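Local coordinates for protein importin-95 (Chaetomium thermophilum, PDB 4XRI) that serves as an importin-beta nuclear import receptor, a flexible HEAT-repeat solenoid that carries protein cargo and probably binds a small GTPase, at residues A143-A148 against T161-I166; G180-I185 against L214-N219; N486-F491 against S535-N540; P501-F506 against N540-S545; S793-L798 against D838-M843. The protein carries 2 engineered substitutions. One frame throughout, in Å; residues are numbered along the deposited sequence.

Overall arrangement
Five contacts sample one all-helical HEAT-repeat superhelix as two touching pairs and one isolated member. Interactions 1 and 2 have centres about 12 Å apart and join, Ile163 CG2 lying 3.6 Å from Ile185 CG2. Interactions 3 and 4, with centres about 9 Å apart, share Asn540, alternate along the chain and meet where Phe537 CE2 lies 3.6 Å from Leu502 CD1. The two pairs lie on opposite sides of the chain's centre; the centres of interactions 1 and 3 are about 59 Å apart. Interaction 5, nearer the C-terminus, stands alone, about 43 Å from interaction 3 between centres. Helix packing, or in interaction 4 a helix start on a loop, thus recurs at distant points.

Interaction 1: A143-A148 against T161-I166; sequences ALVRNA and TAIGFI. Engineered in segment 143-148: Ala148 (natural residue Val).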
# COMPACT_ATOMS: atom_id res chain seq x y z
N ALA A 143 -23.39 33.34 10.99
CA ALA A 143 -24.70 32.96 10.47
C ALA A 143 -24.93 31.46 10.63
O ALA A 143 -26.02 31.03 11.00
CB ALA A 143 -24.83 33.36 9.01
N LEU A 144 -23.90 30.67 10.36
CA LEU A 144 -23.98 29.22 10.48
C LEU A 144 -24.19 28.79 11.93
O LEU A 144 -25.02 27.92 12.21
CB LEU A 144 -22.72 28.55 9.92
CG LEU A 144 -22.50 28.65 8.41
CD1 LEU A 144 -21.19 27.97 8.02
CD2 LEU A 144 -23.67 28.03 7.66
N VAL A 145 -23.44 29.39 12.84
CA VAL A 145 -23.57 29.10 14.26
C VAL A 145 -24.95 29.51 14.77
O VAL A 145 -25.57 28.80 15.56
CB VAL A 145 -22.47 29.82 15.09
CG1 VAL A 145 -22.79 29.76 16.57
CG2 VAL A 145 -21.11 29.22 14.81
N ARG A 146 -25.42 30.65 14.29
CA ARG A 146 -26.75 31.14 14.66
C ARG A 146 -27.82 30.19 14.15
O ARG A 146 -28.73 29.81 14.90
CB ARG A 146 -26.97 32.55 14.10
CG ARG A 146 -28.19 33.26 14.65
CD ARG A 146 -28.31 34.66 14.07
NE ARG A 146 -29.61 35.27 14.32
CZ ARG A 146 -29.85 36.17 15.28
NH1 ARG A 146 -31.06 36.66 15.43
NH2 ARG A 146 -28.87 36.57 16.08
N ASN A 147 -27.71 29.79 12.89
CA ASN A 147 -28.62 28.81 12.30
C ASN A 147 -28.63 27.50 13.08
O ASN A 147 -29.69 26.92 13.32
CB ASN A 147 -28.25 28.53 10.85
CG ASN A 147 -28.48 29.71 9.93
OD1 ASN A 147 -29.05 30.73 10.34
ND2 ASN A 147 -28.05 29.59 8.68
N ALA A 148 -27.45 27.04 13.46
CA ALA A 148 -27.29 25.76 14.15
C ALA A 148 -27.96 25.77 15.52
O ALA A 148 -28.33 24.73 16.05
CB ALA A 148 -25.81 25.43 14.30
N THR A 161 -24.07 20.60 9.26
CA THR A 161 -23.38 19.87 8.21
C THR A 161 -22.35 20.75 7.50
O THR A 161 -21.24 20.31 7.19
CB THR A 161 -24.38 19.30 7.19
OG1 THR A 161 -25.25 18.37 7.84
CG2 THR A 161 -23.65 18.58 6.07
N ALA A 162 -22.73 22.00 7.25
CA ALA A 162 -21.85 22.96 6.59
C ALA A 162 -20.66 23.31 7.48
O ALA A 162 -19.53 23.40 7.02
CB ALA A 162 -22.62 24.22 6.20
N ILE A 163 -20.94 23.50 8.77
CA ILE A 163 -19.91 23.76 9.76
C ILE A 163 -18.89 22.62 9.80
O ILE A 163 -17.68 22.86 9.84
CB ILE A 163 -20.52 23.96 11.16
CG1 ILE A 163 -21.21 25.32 11.25
CG2 ILE A 163 -19.46 23.83 12.24
CD1 ILE A 163 -22.02 25.52 12.52
N GLY A 164 -19.39 21.39 9.77
CA GLY A 164 -18.54 20.22 9.78
C GLY A 164 -17.66 20.13 8.54
O GLY A 164 -16.48 19.81 8.63
N PHE A 165 -18.25 20.41 7.38
CA PHE A 165 -17.53 20.41 6.11
C PHE A 165 -16.38 21.41 6.12
O PHE A 165 -15.28 21.11 5.65
CB PHE A 165 -18.48 20.74 4.95
CG PHE A 165 -19.44 19.63 4.61
CD1 PHE A 165 -19.31 18.38 5.19
CD2 PHE A 165 -20.45 19.84 3.69
CE1 PHE A 165 -20.19 17.37 4.86
CE2 PHE A 165 -21.33 18.83 3.36
CZ PHE A 165 -21.19 17.59 3.95
N ILE A 166 -16.65 22.59 6.66
CA ILE A 166 -15.67 23.66 6.73
C ILE A 166 -14.55 23.33 7.72
O ILE A 166 -13.37 23.53 7.43
CB ILE A 166 -16.34 24.99 7.11
CG1 ILE A 166 -17.23 25.48 5.97
CG2 ILE A 166 -15.30 26.04 7.46
CD1 ILE A 166 -18.10 26.67 6.33
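Two consecutive helices of the HEAT-repeat solenoid, 140-150 and 153-168, fold back on each other as a helical hairpin whose inward faces meet through apolar side chains. The N-to-C directions of the two short segments make 139°, so they run roughly antiparallel, and the axes approach to 10.0 Å, a spacing bridged by interleaved branches. Leu144 and Ile163 pass alongside each other, running opposite ways: Leu144 CB lies 3.8 Å from Ile163 CG1, and Ile163 CD1 runs on over the facing backbone to 3.9 Å from Leu144 O. Both chains start alike, with Leu144 CG and Ile163 CG1 anti to their own carbonyl carbons. In such a solenoid hairpins are stacked side by side, and here Val145 and Ile163 also touch Ile185 of helix 182-193. Leu144 meets Ile166 differently, tip to tip, CD1 to CD1 at 3.8 Å, while its other methyl, Leu144 CD2, sits 4.2 Å from Ala162 CB. With CG1, CG2 and CD1 gone, an alanine in place of Ile163 would probably leave Leu144 and Ala148 less well packed. Ala148, an engineered residue where the natural sequence has valine, brings its CB to 4.2 Å from Ile163 CD1.

Interaction 2: G180-I185 against L214-N219; sequences GHSNAI and LEFVGN
At this point in the HEAT-repeat superhelix the first turn of helix 182-193 rests against the short helix 214-217, and no hydrogen bond crosses between them. Contacts of the aromatic ring come first. Phe216 CG stands anti to its backbone N (chi1 172°), which sends the ring toward the other segment so that CE2 and CZ do the touching. Phe216 CZ lies 3.9 Å from Ser182 CA, so main chain as well as side chain supports the ring, and Phe216 CE2 lies 3.9 Å from Ile185 CD1. Ser182 and Ile185 are three residues apart on one helix face, and the end of the ring settles against both. Aliphatic contact is supplied by the other branch of Ile185: its CG2 meets Val217 CG1 at 3.9 Å. The forked isoleucine therefore serves two successive residues, crossing each of them at about a right angle. Beyond the pair, Ile185 also touches Cys167 of helix 153-168, and Phe216 packs on Arg175 and Leu178 of helix 172-178. Polar bonds run outward, as in the salt bridge of Glu215 with Arg175, or within a segment. His181 occupies the N-cap position, and its O accepts Ile185 N at 2.9 Å. In the other segment the chain leaves helical geometry at Asn219, where phi is positive (44°) and Asn219 N bonds to Phe216 O at 3.0 Å.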
# COMPACT_ATOMS: atom_id res chain seq x y z
N GLY A 180 -10.87 32.16 15.75
CA GLY A 180 -11.65 33.02 16.62
C GLY A 180 -13.06 32.52 16.89
O GLY A 180 -13.70 32.95 17.85
N HIS A 181 -13.55 31.61 16.05
CA HIS A 181 -14.91 31.09 16.19
C HIS A 181 -14.94 29.75 16.92
O HIS A 181 -15.99 29.11 17.01
CB HIS A 181 -15.57 30.93 14.82
CG HIS A 181 -15.80 32.22 14.10
ND1 HIS A 181 -16.85 33.05 14.40
CD2 HIS A 181 -15.13 32.80 13.08
CE1 HIS A 181 -16.82 34.11 13.60
NE2 HIS A 181 -15.78 33.98 12.79
N SER A 182 -13.79 29.33 17.43
CA SER A 182 -13.61 27.96 17.94
C SER A 182 -14.63 27.56 19.00
O SER A 182 -15.28 26.52 18.87
CB SER A 182 -12.20 27.80 18.50
OG SER A 182 -11.94 26.45 18.82
N ASN A 183 -14.76 28.36 20.05
CA ASN A 183 -15.66 28.02 21.14
C ASN A 183 -17.12 28.11 20.74
O ASN A 183 -17.95 27.30 21.18
CB ASN A 183 -15.40 28.92 22.35
CG ASN A 183 -16.20 28.49 23.57
OD1 ASN A 183 -17.27 29.04 23.85
ND2 ASN A 183 -15.70 27.49 24.29
N ALA A 184 -17.44 29.09 19.91
CA ALA A 184 -18.81 29.28 19.43
C ALA A 184 -19.26 28.08 18.60
O ALA A 184 -20.38 27.60 18.73
CB ALA A 184 -18.92 30.56 18.62
N ILE A 185 -18.36 27.62 17.73
CA ILE A 185 -18.63 26.46 16.89
C ILE A 185 -18.78 25.19 17.73
O ILE A 185 -19.72 24.42 17.55
CB ILE A 185 -17.52 26.26 15.85
CG1 ILE A 185 -17.55 27.39 14.83
CG2 ILE A 185 -17.66 24.92 15.16
CD1 ILE A 185 -16.36 27.39 13.88
N LEU A 214 -13.31 17.36 14.71
CA LEU A 214 -12.48 16.93 15.83
C LEU A 214 -11.10 17.58 15.86
O LEU A 214 -10.68 18.10 16.90
CB LEU A 214 -12.33 15.41 15.83
CG LEU A 214 -13.47 14.68 16.52
CD1 LEU A 214 -13.28 13.17 16.44
CD2 LEU A 214 -13.57 15.13 17.97
N GLU A 215 -10.40 17.54 14.73
CA GLU A 215 -9.08 18.13 14.63
C GLU A 215 -9.11 19.62 14.99
O GLU A 215 -8.20 20.12 15.64
CB GLU A 215 -8.50 17.94 13.23
CG GLU A 215 -8.28 16.48 12.85
CD GLU A 215 -7.40 16.32 11.62
OE1 GLU A 215 -7.12 17.34 10.94
OE2 GLU A 215 -6.98 15.18 11.33
N PHE A 216 -10.17 20.30 14.57
CA PHE A 216 -10.28 21.73 14.82
C PHE A 216 -10.81 22.07 16.22
O PHE A 216 -10.09 22.64 17.04
CB PHE A 216 -11.18 22.40 13.77
CG PHE A 216 -11.50 23.84 14.07
CD1 PHE A 216 -10.57 24.83 13.87
CD2 PHE A 216 -12.75 24.19 14.57
CE1 PHE A 216 -10.86 26.15 14.15
CE2 PHE A 216 -13.05 25.51 14.85
CZ PHE A 216 -12.11 26.49 14.64
N VAL A 217 -12.07 21.72 16.49
CA VAL A 217 -12.76 22.23 17.68
C VAL A 217 -12.16 21.76 19.00
O VAL A 217 -12.23 22.47 20.00
CB VAL A 217 -14.26 21.86 17.69
CG1 VAL A 217 -14.98 22.48 16.50
CG2 VAL A 217 -14.46 20.35 17.71
N GLY A 218 -11.55 20.58 19.00
CA GLY A 218 -11.00 20.03 20.23
C GLY A 218 -9.76 20.77 20.67
O GLY A 218 -9.26 20.55 21.78
N ASN A 219 -9.28 21.66 19.80
CA ASN A 219 -7.96 22.28 19.94
C ASN A 219 -6.95 21.21 20.31
O ASN A 219 -6.20 21.36 21.28
CB ASN A 219 -7.97 23.41 20.97
CG ASN A 219 -6.74 24.29 20.88
OD1 ASN A 219 -5.96 24.18 19.92
ND2 ASN A 219 -6.55 25.16 21.86

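Interaction 3: N486-F491 against S535-N540; sequences NIAERF and SVFVQN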
# COMPACT_ATOMS: atom_id res chain seq x y z
N ASN A 486 3.12 -21.47 1.98
CA ASN A 486 3.73 -21.32 3.30
C ASN A 486 4.61 -22.50 3.67
O ASN A 486 5.74 -22.34 4.12
CB ASN A 486 2.65 -21.12 4.37
CG ASN A 486 2.08 -19.71 4.38
OD1 ASN A 486 2.77 -18.75 4.03
ND2 ASN A 486 0.83 -19.58 4.80
N ILE A 487 4.06 -23.70 3.48
CA ILE A 487 4.77 -24.94 3.77
C ILE A 487 6.05 -25.09 2.95
O ILE A 487 7.10 -25.45 3.49
CB ILE A 487 3.86 -26.16 3.51
CG1 ILE A 487 2.71 -26.17 4.52
CG2 ILE A 487 4.65 -27.45 3.58
CD1 ILE A 487 1.58 -27.08 4.11
N ALA A 488 5.95 -24.82 1.66
CA ALA A 488 7.10 -24.87 0.77
C ALA A 488 8.18 -23.88 1.21
O ALA A 488 9.37 -24.17 1.13
CB ALA A 488 6.68 -24.58 -0.67
N GLU A 489 7.75 -22.72 1.69
CA GLU A 489 8.67 -21.70 2.18
C GLU A 489 9.33 -22.10 3.49
O GLU A 489 10.52 -21.83 3.70
CB GLU A 489 7.94 -20.37 2.36
CG GLU A 489 7.57 -19.67 1.06
CD GLU A 489 6.67 -18.46 1.28
OE1 GLU A 489 6.40 -18.13 2.45
OE2 GLU A 489 6.24 -17.85 0.28
N ARG A 490 8.57 -22.74 4.37
CA ARG A 490 9.04 -23.06 5.71
C ARG A 490 9.84 -24.37 5.79
O ARG A 490 10.65 -24.54 6.69
CB ARG A 490 7.85 -23.14 6.68
CG ARG A 490 7.09 -21.83 6.83
CD ARG A 490 7.96 -20.74 7.43
NE ARG A 490 7.38 -19.42 7.23
CZ ARG A 490 7.87 -18.30 7.76
NH1 ARG A 490 8.95 -18.35 8.52
NH2 ARG A 490 7.28 -17.14 7.52
N PHE A 491 9.59 -25.28 4.86
CA PHE A 491 10.30 -26.56 4.84
C PHE A 491 11.26 -26.64 3.66
O PHE A 491 11.34 -27.66 2.97
CB PHE A 491 9.32 -27.72 4.79
CG PHE A 491 8.46 -27.85 6.03
CD1 PHE A 491 8.84 -28.67 7.07
CD2 PHE A 491 7.28 -27.13 6.14
CE1 PHE A 491 8.06 -28.79 8.20
CE2 PHE A 491 6.49 -27.24 7.27
CZ PHE A 491 6.88 -28.07 8.30
N SER A 535 5.52 -22.50 -8.56
CA SER A 535 6.68 -21.62 -8.58
C SER A 535 7.44 -21.68 -7.26
O SER A 535 8.67 -21.80 -7.24
CB SER A 535 6.25 -20.18 -8.87
OG SER A 535 7.35 -19.29 -8.74
N VAL A 536 6.71 -21.59 -6.15
CA VAL A 536 7.30 -21.56 -4.82
C VAL A 536 7.92 -22.91 -4.44
O VAL A 536 8.95 -22.96 -3.77
CB VAL A 536 6.25 -21.14 -3.76
CG1 VAL A 536 6.81 -21.27 -2.35
CG2 VAL A 536 5.78 -19.72 -4.02
N PHE A 537 7.28 -23.99 -4.88
CA PHE A 537 7.83 -25.33 -4.68
C PHE A 537 9.18 -25.46 -5.38
O PHE A 537 10.12 -26.04 -4.84
CB PHE A 537 6.87 -26.40 -5.19
CG PHE A 537 5.98 -26.98 -4.12
CD1 PHE A 537 4.88 -26.28 -3.66
CD2 PHE A 537 6.26 -28.23 -3.59
CE1 PHE A 537 4.07 -26.82 -2.68
CE2 PHE A 537 5.45 -28.77 -2.61
CZ PHE A 537 4.35 -28.06 -2.15
N VAL A 538 9.27 -24.90 -6.59
CA VAL A 538 10.50 -24.93 -7.36
C VAL A 538 11.60 -24.10 -6.71
O VAL A 538 12.73 -24.56 -6.56
CB VAL A 538 10.28 -24.42 -8.80
CG1 VAL A 538 11.61 -24.14 -9.48
CG2 VAL A 538 9.46 -25.41 -9.59
N GLN A 539 11.25 -22.88 -6.32
CA GLN A 539 12.19 -21.97 -5.67
C GLN A 539 12.87 -22.62 -4.47
O GLN A 539 14.07 -22.43 -4.25
CB GLN A 539 11.48 -20.68 -5.23
CG GLN A 539 10.95 -19.82 -6.36
CD GLN A 539 10.21 -18.60 -5.85
OE1 GLN A 539 10.30 -18.25 -4.67
NE2 GLN A 539 9.47 -17.94 -6.74
N ASN A 540 12.10 -23.38 -3.70
CA ASN A 540 12.59 -23.96 -2.46
C ASN A 540 12.98 -25.43 -2.58
O ASN A 540 13.13 -26.13 -1.58
CB ASN A 540 11.52 -23.82 -1.37
CG ASN A 540 11.20 -22.37 -1.06
OD1 ASN A 540 11.87 -21.74 -0.25
ND2 ASN A 540 10.16 -21.84 -1.70
O HOH W 1 10.29 -26.74 -0.03
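Asn540, the residue at which the chain leaves helix 524-539, reaches across to the last turn of helix 477-490 and then bends back on its own helix. Its CB comes first, 3.3 Å from Ala488 O. CG, anti to the carbonyl carbon of Asn540 (chi1 -62°), stays over the same oxygen, with Asn540 CG 3.4 Å from Ala488 O. At the tip the amide divides its attention. OD1 stays beside Ala488 O and reaches 4.0 Å from Glu489 CA, whereas ND2 turns home and donates to Val536 O at 2.6 Å, with an N-H...O angle of 162°. That bond lies in the amide plane and meets a lone pair of the carbonyl, and because Val536 O also accepts Asn540 N, two donors from one residue grip the same oxygen. The helices so joined are nearly parallel, 8° apart locally, a relation consistent with stacked helices of a HEAT solenoid. Their close approach is made by small groups: Ala488 CB touches Val536 CG1 at 3.7 Å and sits over one face of the Phe537 ring, 4.1 Å from its centroid, in a CH-pi contact. Glu489 CG crosses obliquely over the same valine methyl. An alanine in place of Asn540 would lose the amide and its second bond to Val536 O, and would probably leave this helix end less firmly fixed. Beside the asparagine, one water lies 3.0 Å from Ala488 O and within donating reach of Asn540 O too, so it can link the two main chains, though it cannot serve every nearby acceptor at once.

Interaction 4: P501-F506 against N540-S545; sequences PLTPHF and NAANDS
Ring, van der Waals and water-mediated contacts each have a share in holding the start of helix 503-516 to the loop 540-545. The aromatic part centres on Phe506, whose CG is anti to the backbone N (chi1 -173°). Ser545 CB lies over one face of the ring, 4.0 Å from its centroid, in a CH-pi contact offset toward the rim, Ser545 OG comes 3.6 Å from Phe506 CG, and Ala541 CB approaches obliquely, 3.7 Å from Phe506 CE2. Thr503 CG2 adds van der Waals contacts, crossing Asp544 CB at about a right angle and lying 3.7 Å from Ser545 OG. The polar link is a single water with three partners: it donates to Thr503 OG1 at 2.9 Å, accepts Ala542 N at 2.9 Å and hydrogen-bonds Ser545 OG at 2.7 Å. Thr503 OG1 is also bonded to Asn500 N, so the same oxygen is held by the water and by the main chain of Asn500. On the loop, Arg596 NH2 binds Ala541 O and Asn543 OD1. This loop, which joins helices 524-539 and 546-567, packs on the start of helix 503-516 in an all-helical HEAT-repeat solenoid, where short loops link successive helices.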
# COMPACT_ATOMS: atom_id res chain seq x y z
N PRO A 501 12.41 -31.56 3.93
CA PRO A 501 11.26 -32.43 4.24
C PRO A 501 10.29 -32.69 3.08
O PRO A 501 9.67 -33.75 3.04
CB PRO A 501 10.55 -31.69 5.37
CG PRO A 501 11.63 -30.95 6.06
CD PRO A 501 12.59 -30.53 4.98
N LEU A 502 10.16 -31.74 2.16
CA LEU A 502 9.18 -31.87 1.08
C LEU A 502 9.71 -32.67 -0.12
O LEU A 502 8.94 -33.03 -1.01
CB LEU A 502 8.74 -30.49 0.60
CG LEU A 502 7.54 -29.87 1.32
CD1 LEU A 502 7.10 -28.59 0.63
CD2 LEU A 502 6.40 -30.87 1.40
N THR A 503 11.01 -32.93 -0.13
CA THR A 503 11.65 -33.61 -1.25
C THR A 503 11.02 -34.97 -1.61
O THR A 503 10.79 -35.24 -2.79
CB THR A 503 13.15 -33.83 -0.98
OG1 THR A 503 13.76 -32.59 -0.61
CG2 THR A 503 13.84 -34.38 -2.23
N PRO A 504 10.75 -35.83 -0.61
CA PRO A 504 10.10 -37.08 -1.02
C PRO A 504 8.65 -36.88 -1.48
O PRO A 504 8.04 -37.82 -1.99
CB PRO A 504 10.14 -37.93 0.26
CG PRO A 504 10.21 -36.94 1.37
CD PRO A 504 11.04 -35.82 0.83
N HIS A 505 8.12 -35.67 -1.32
CA HIS A 505 6.77 -35.36 -1.78
C HIS A 505 6.78 -34.48 -3.02
O HIS A 505 5.73 -34.19 -3.59
CB HIS A 505 5.97 -34.65 -0.68
CG HIS A 505 5.84 -35.45 0.58
ND1 HIS A 505 6.50 -35.12 1.74
CD2 HIS A 505 5.11 -36.55 0.87
CE1 HIS A 505 6.19 -35.99 2.69
NE2 HIS A 505 5.35 -36.87 2.18
N PHE A 506 7.98 -34.06 -3.44
CA PHE A 506 8.12 -33.07 -4.50
C PHE A 506 7.48 -33.48 -5.83
O PHE A 506 6.64 -32.75 -6.36
CB PHE A 506 9.60 -32.76 -4.74
CG PHE A 506 9.83 -31.61 -5.68
CD1 PHE A 506 10.16 -31.85 -7.01
CD2 PHE A 506 9.71 -30.31 -5.25
CE1 PHE A 506 10.37 -30.79 -7.88
CE2 PHE A 506 9.92 -29.25 -6.12
CZ PHE A 506 10.25 -29.49 -7.43
N ASN A 540 12.10 -23.38 -3.70
CA ASN A 540 12.59 -23.96 -2.46
C ASN A 540 12.98 -25.43 -2.58
O ASN A 540 13.13 -26.13 -1.58
CB ASN A 540 11.52 -23.82 -1.37
CG ASN A 540 11.20 -22.37 -1.06
OD1 ASN A 540 11.87 -21.74 -0.25
ND2 ASN A 540 10.16 -21.84 -1.70
N ALA A 541 13.14 -25.90 -3.81
CA ALA A 541 13.46 -27.30 -4.05
C ALA A 541 14.91 -27.61 -3.71
O ALA A 541 15.78 -26.75 -3.84
CB ALA A 541 13.17 -27.67 -5.50
N ALA A 542 15.17 -28.83 -3.25
CA ALA A 542 16.52 -29.25 -2.93
C ALA A 542 17.18 -29.93 -4.13
O ALA A 542 16.51 -30.22 -5.13
CB ALA A 542 16.52 -30.18 -1.74
N ASN A 543 18.48 -30.18 -4.03
CA ASN A 543 19.27 -30.65 -5.16
C ASN A 543 18.86 -32.01 -5.71
O ASN A 543 19.03 -32.28 -6.89
CB ASN A 543 20.75 -30.70 -4.76
CG ASN A 543 21.31 -29.33 -4.45
OD1 ASN A 543 20.89 -28.33 -5.04
ND2 ASN A 543 22.26 -29.27 -3.53
N ASP A 544 18.31 -32.86 -4.85
CA ASP A 544 17.82 -34.17 -5.28
C ASP A 544 16.68 -34.03 -6.29
O ASP A 544 16.38 -34.97 -7.03
CB ASP A 544 17.36 -35.00 -4.08
CG ASP A 544 18.51 -35.66 -3.35
OD1 ASP A 544 18.27 -36.69 -2.68
OD2 ASP A 544 19.65 -35.16 -3.43
N SER A 545 16.06 -32.86 -6.31
CA SER A 545 14.90 -32.62 -7.17
C SER A 545 15.25 -31.90 -8.47
O SER A 545 14.37 -31.61 -9.27
CB SER A 545 13.85 -31.80 -6.41
OG SER A 545 13.27 -32.54 -5.35
O HOH W 2 13.33 -31.08 -3.10

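Interaction 5: S793-L798 against D838-M843; sequences SIFALL and DWITAM
Trp839 is the main bump of this contact, and the hollow that receives it is formed on helix 791-802 by Phe795 and Leu798, three residues apart. The far end of the six-membered ring enters: Trp839 CH2 comes 3.4 Å from Phe795 O and 3.8 Å from Leu798 CB, while Trp839 CZ3 reaches 3.6 Å from Leu798 C. The tip of the indole thus meets main-chain atoms as well as Leu798 CB. Its first torsion, chi1 65°, places CG between the backbone N and the carbonyl carbon, a crowded position, yet one that projects the ring across the gap. Ile840 backs it, with CG1 3.6 Å above the ring plane, over its centre. The same isoleucine extends CD1 to the edge of the Phe795 ring, in its plane, 3.9 Å from Phe795 CE2. One turn further along, Met843, fully extended, brings its terminal methyl alongside Leu798, with Met843 CE 3.5 Å from Leu798 O. Leu798 and Met843 both also touch Ser815 of helix 809-825, and Phe795 stacks edge-to-face with Phe835. The segment axes stay 11.5 Å apart and diverge by 56°, so long side chains must span the space between them. Helices 791-802 and 838-849 thus pack side chain to side chain, with helix 809-825 adjoining both, as in the stacked helices of a HEAT-repeat superhelix.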
# COMPACT_ATOMS: atom_id res chain seq x y z
N SER A 793 33.20 16.73 -5.87
CA SER A 793 31.74 16.66 -5.89
C SER A 793 31.25 15.36 -5.26
O SER A 793 30.14 15.30 -4.72
CB SER A 793 31.22 16.78 -7.32
OG SER A 793 31.64 15.68 -8.11
N ILE A 794 32.07 14.32 -5.33
CA ILE A 794 31.72 13.04 -4.73
C ILE A 794 31.75 13.14 -3.20
O ILE A 794 30.83 12.68 -2.52
CB ILE A 794 32.67 11.91 -5.18
CG1 ILE A 794 32.60 11.74 -6.70
CG2 ILE A 794 32.31 10.61 -4.48
CD1 ILE A 794 33.51 10.64 -7.22
N PHE A 795 32.81 13.76 -2.68
CA PHE A 795 32.92 14.00 -1.24
C PHE A 795 31.78 14.88 -0.75
O PHE A 795 31.26 14.68 0.35
CB PHE A 795 34.26 14.65 -0.90
CG PHE A 795 35.39 13.67 -0.76
CD1 PHE A 795 36.29 13.47 -1.79
CD2 PHE A 795 35.55 12.95 0.41
CE1 PHE A 795 37.33 12.57 -1.66
CE2 PHE A 795 36.59 12.06 0.55
CZ PHE A 795 37.48 11.86 -0.49
N ALA A 796 31.41 15.87 -1.57
CA ALA A 796 30.33 16.79 -1.24
C ALA A 796 29.03 16.04 -0.98
O ALA A 796 28.34 16.29 0.01
CB ALA A 796 30.14 17.81 -2.35
N LEU A 797 28.71 15.11 -1.87
CA LEU A 797 27.51 14.29 -1.73
C LEU A 797 27.61 13.37 -0.51
O LEU A 797 26.65 13.22 0.24
CB LEU A 797 27.28 13.46 -2.99
CG LEU A 797 26.16 12.43 -2.92
CD1 LEU A 797 24.84 13.08 -2.51
CD2 LEU A 797 26.02 11.75 -4.25
N LEU A 798 28.78 12.75 -0.34
CA LEU A 798 29.04 11.91 0.83
C LEU A 798 28.73 12.66 2.12
O LEU A 798 28.11 12.11 3.04
CB LEU A 798 30.50 11.44 0.84
CG LEU A 798 30.89 10.31 -0.13
CD1 LEU A 798 32.40 10.11 -0.10
CD2 LEU A 798 30.17 9.03 0.24
N ASP A 838 36.69 14.84 10.06
CA ASP A 838 35.98 14.18 11.15
C ASP A 838 34.63 13.59 10.72
O ASP A 838 34.22 12.56 11.24
CB ASP A 838 35.77 15.15 12.31
CG ASP A 838 37.08 15.56 12.96
OD1 ASP A 838 38.01 14.73 13.00
OD2 ASP A 838 37.17 16.71 13.43
N TRP A 839 33.96 14.25 9.79
CA TRP A 839 32.64 13.78 9.36
C TRP A 839 32.75 12.46 8.61
O TRP A 839 31.83 11.64 8.64
CB TRP A 839 31.93 14.83 8.50
CG TRP A 839 32.57 15.12 7.17
CD1 TRP A 839 33.44 16.14 6.90
CD2 TRP A 839 32.36 14.43 5.94
NE1 TRP A 839 33.80 16.10 5.57
CE2 TRP A 839 33.15 15.06 4.96
CE3 TRP A 839 31.59 13.32 5.57
CZ2 TRP A 839 33.19 14.63 3.64
CZ3 TRP A 839 31.63 12.89 4.25
CH2 TRP A 839 32.42 13.55 3.30
N ILE A 840 33.88 12.25 7.95
CA ILE A 840 34.16 10.98 7.29
C ILE A 840 34.24 9.85 8.31
O ILE A 840 33.52 8.86 8.21
CB ILE A 840 35.48 11.02 6.50
CG1 ILE A 840 35.37 11.99 5.31
CG2 ILE A 840 35.85 9.63 6.01
CD1 ILE A 840 34.92 11.33 4.02
N THR A 841 35.13 10.02 9.28
CA THR A 841 35.34 9.04 10.34
C THR A 841 34.03 8.74 11.07
O THR A 841 33.70 7.59 11.32
CB THR A 841 36.38 9.53 11.36
OG1 THR A 841 37.61 9.84 10.68
CG2 THR A 841 36.64 8.47 12.42
N ALA A 842 33.30 9.80 11.38
CA ALA A 842 32.01 9.68 12.05
C ALA A 842 31.01 8.89 11.20
O ALA A 842 30.28 8.05 11.71
CB ALA A 842 31.44 11.05 12.38
N MET A 843 31.01 9.17 9.90
CA MET A 843 30.12 8.49 8.97
C MET A 843 30.37 6.99 8.94
O MET A 843 29.44 6.19 9.02
CB MET A 843 30.28 9.08 7.56
CG MET A 843 29.26 8.61 6.55
SD MET A 843 29.63 9.23 4.90
CE MET A 843 28.14 8.78 4.02